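Local coordinates for cupin domain protein (Microcystis aeruginosa DIANCHI905, PDB 5ZBF), which binds iron(II) and 4-hydroxyphenylpyruvic acid and, as a cupin-superfamily isomerase, probably takes part in making the Choi moiety of aeruginosins, at residues Cys176-Tyr179 with Gly180-Tyr183. Residues are numbered along the deposited sequence; the frame is centred on the assembly and turned at random.
Sequences CLEY and GQIY
Glu178 and Gln181 close a type II beta turn, with Gln181 N giving its hydrogen to Glu178 O at 3.1 Å, so that Cys176-Tyr179 and Gly180-Tyr183 run about 130° apart. Gly180, third in the turn, has a positive phi at which a side chain would be jammed against Tyr179 O, so glycine suits the place. Gln181 fastens the turn a second time through its side chain. Its CG lies anti to the carbonyl carbon (chi1 -56°) and the chain runs on extended, which carries the amide back beside the incoming strand; there Gln181 OE1 accepts the N-H of Glu178 N at 2.9 Å, the donor tilted somewhat from the carbonyl plane and the bond bent to 150°. Glu178 thus has both its backbone N and its O held by one residue, and a water bridges Glu178 O to Gln181 O. With CG anti to its own N and beside the carbonyl carbon, the Tyr179 ring turns one face to Gly180 N, 3.1 Å from Tyr179 CG. Farther along, Leu177 CD2 meets the ring edge of Tyr183 in its plane, 3.7 Å from Tyr183 CD2, the two side chains crossing at about a right angle. Both residues are buried: leucine offers an apolar methyl to the apolar ring edge, while the Tyr183 hydroxyl is satisfied by a hydrogen bond to Glu157. Within the second cupin domain, the turn links strand 173-177, paired through Leu177 with Leu166, to strand 183-185, paired through Tyr183 with Gly159; Phe5 packs on both Leu177 and Tyr183, and Ile182 reaches strands 17-24 and 27-34.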
ATOM      1  N   CYS A 176     -14.270  -4.404 -11.804  1.00 26.58           N
ATOM      2  CA  CYS A 176     -13.480  -3.284 -12.297  1.00 28.17           C
ATOM      3  C   CYS A 176     -13.108  -2.413 -11.108  1.00 27.39           C
ATOM      4  O   CYS A 176     -13.971  -2.041 -10.313  1.00 41.28           O
ATOM      5  CB  CYS A 176     -14.238  -2.471 -13.343  1.00 35.30           C
ATOM      6  SG  CYS A 176     -14.243  -3.273 -14.958  1.00 50.06           S
ATOM      7  N   LEU A 177     -11.824  -2.112 -10.994  1.00 25.38           N
ATOM      8  CA  LEU A 177     -11.290  -1.332  -9.889  1.00 25.03           C
ATOM      9  C   LEU A 177     -10.936   0.058 -10.355  1.00 22.86           C
ATOM     10  O   LEU A 177     -10.466   0.242 -11.473  1.00 23.93           O
ATOM     11  CB  LEU A 177     -10.028  -1.994  -9.334  1.00 29.51           C
ATOM     12  CG  LEU A 177     -10.081  -2.724  -7.993  1.00 39.60           C
ATOM     13  CD1 LEU A 177     -11.398  -3.448  -7.764  1.00 42.04           C
ATOM     14  CD2 LEU A 177      -8.902  -3.680  -7.910  1.00 43.36           C
ATOM     15  N   GLU A 178     -11.162   1.031  -9.472  1.00 24.35           N
ATOM     16  CA  GLU A 178     -10.680   2.391  -9.642  1.00 25.06           C
ATOM     17  C   GLU A 178     -10.012   2.804  -8.333  1.00 23.90           C
ATOM     18  O   GLU A 178     -10.148   2.117  -7.309  1.00 22.03           O
ATOM     19  CB  GLU A 178     -11.833   3.346  -9.978  1.00 28.22           C
ATOM     20  CG  GLU A 178     -12.539   3.033 -11.290  1.00 28.77           C
ATOM     21  CD  GLU A 178     -13.603   4.044 -11.635  1.00 36.06           C
ATOM     22  OE1 GLU A 178     -14.202   4.632 -10.709  1.00 43.23           O
ATOM     23  OE2 GLU A 178     -13.844   4.249 -12.841  1.00 48.01           O
ATOM     24  N   TYR A 179      -9.280   3.909  -8.355  1.00 23.02           N
ATOM     25  CA  TYR A 179      -8.696   4.420  -7.122  1.00 22.10           C
ATOM     26  C   TYR A 179      -9.786   4.575  -6.050  1.00 19.94           C
ATOM     27  O   TYR A 179     -10.886   5.044  -6.330  1.00 22.35           O
ATOM     28  CB  TYR A 179      -7.936   5.730  -7.322  1.00 25.84           C
ATOM     29  CG  TYR A 179      -7.462   6.238  -5.987  1.00 22.25           C
ATOM     30  CD1 TYR A 179      -6.375   5.651  -5.351  1.00 25.30           C
ATOM     31  CD2 TYR A 179      -8.164   7.233  -5.315  1.00 27.32           C
ATOM     32  CE1 TYR A 179      -5.964   6.074  -4.105  1.00 23.63           C
ATOM     33  CE2 TYR A 179      -7.768   7.654  -4.066  1.00 27.43           C
ATOM     34  CZ  TYR A 179      -6.668   7.071  -3.468  1.00 24.96           C
ATOM     35  OH  TYR A 179      -6.276   7.484  -2.224  1.00 28.89           O
ATOM     36  N   GLY A 180      -9.457   4.159  -4.831  1.00 20.58           N
ATOM     37  CA  GLY A 180     -10.415   4.109  -3.733  1.00 20.91           C
ATOM     38  C   GLY A 180     -10.874   2.717  -3.350  1.00 20.70           C
ATOM     39  O   GLY A 180     -11.492   2.531  -2.299  1.00 24.10           O
ATOM     40  N   GLN A 181     -10.591   1.745  -4.219  1.00 21.11           N
ATOM     41  CA  GLN A 181     -10.907   0.344  -3.998  1.00 21.93           C
ATOM     42  C   GLN A 181      -9.600  -0.425  -3.947  1.00 19.96           C
ATOM     43  O   GLN A 181      -8.579   0.060  -4.428  1.00 20.07           O
ATOM     44  CB  GLN A 181     -11.752  -0.207  -5.144  1.00 23.69           C
ATOM     45  CG  GLN A 181     -13.036   0.553  -5.405  1.00 25.55           C
ATOM     46  CD  GLN A 181     -13.739   0.084  -6.665  1.00 29.36           C
ATOM     47  OE1 GLN A 181     -13.398   0.504  -7.764  1.00 32.57           O
ATOM     48  NE2 GLN A 181     -14.735  -0.779  -6.508  1.00 36.39           N
ATOM     49  N   ILE A 182      -9.628  -1.609  -3.349  1.00 20.26           N
ATOM     50  CA  ILE A 182      -8.486  -2.531  -3.402  1.00 18.48           C
ATOM     51  C   ILE A 182      -8.924  -3.940  -3.785  1.00 20.46           C
ATOM     52  O   ILE A 182     -10.108  -4.287  -3.723  1.00 21.25           O
ATOM     53  CB  ILE A 182      -7.696  -2.605  -2.064  1.00 19.68           C
ATOM     54  CG1 ILE A 182      -8.459  -3.405  -0.987  1.00 18.93           C
ATOM     55  CG2 ILE A 182      -7.342  -1.214  -1.556  1.00 18.93           C
ATOM     56  CD1 ILE A 182      -7.721  -3.485   0.334  1.00 20.65           C
ATOM     57  N   TYR A 183      -7.953  -4.753  -4.191  1.00 19.47           N
ATOM     58  CA  TYR A 183      -8.170  -6.188  -4.244  1.00 19.72           C
ATOM     59  C   TYR A 183      -7.289  -6.849  -3.194  1.00 16.97           C
ATOM     60  O   TYR A 183      -6.221  -6.332  -2.833  1.00 19.77           O
ATOM     61  CB  TYR A 183      -7.928  -6.778  -5.647  1.00 21.74           C
ATOM     62  CG  TYR A 183      -6.489  -6.763  -6.104  1.00 21.85           C
ATOM     63  CD1 TYR A 183      -5.599  -7.758  -5.713  1.00 21.70           C
ATOM     64  CD2 TYR A 183      -6.011  -5.743  -6.910  1.00 21.55           C
ATOM     65  CE1 TYR A 183      -4.266  -7.732  -6.119  1.00 22.97           C
ATOM     66  CE2 TYR A 183      -4.691  -5.714  -7.337  1.00 22.65           C
ATOM     67  CZ  TYR A 183      -3.817  -6.704  -6.937  1.00 23.22           C
ATOM     68  OH  TYR A 183      -2.508  -6.653  -7.362  1.00 28.20           O
TER
HETATM   69  O   HOH W   1      -7.880   0.364  -7.085  1.00 21.57           O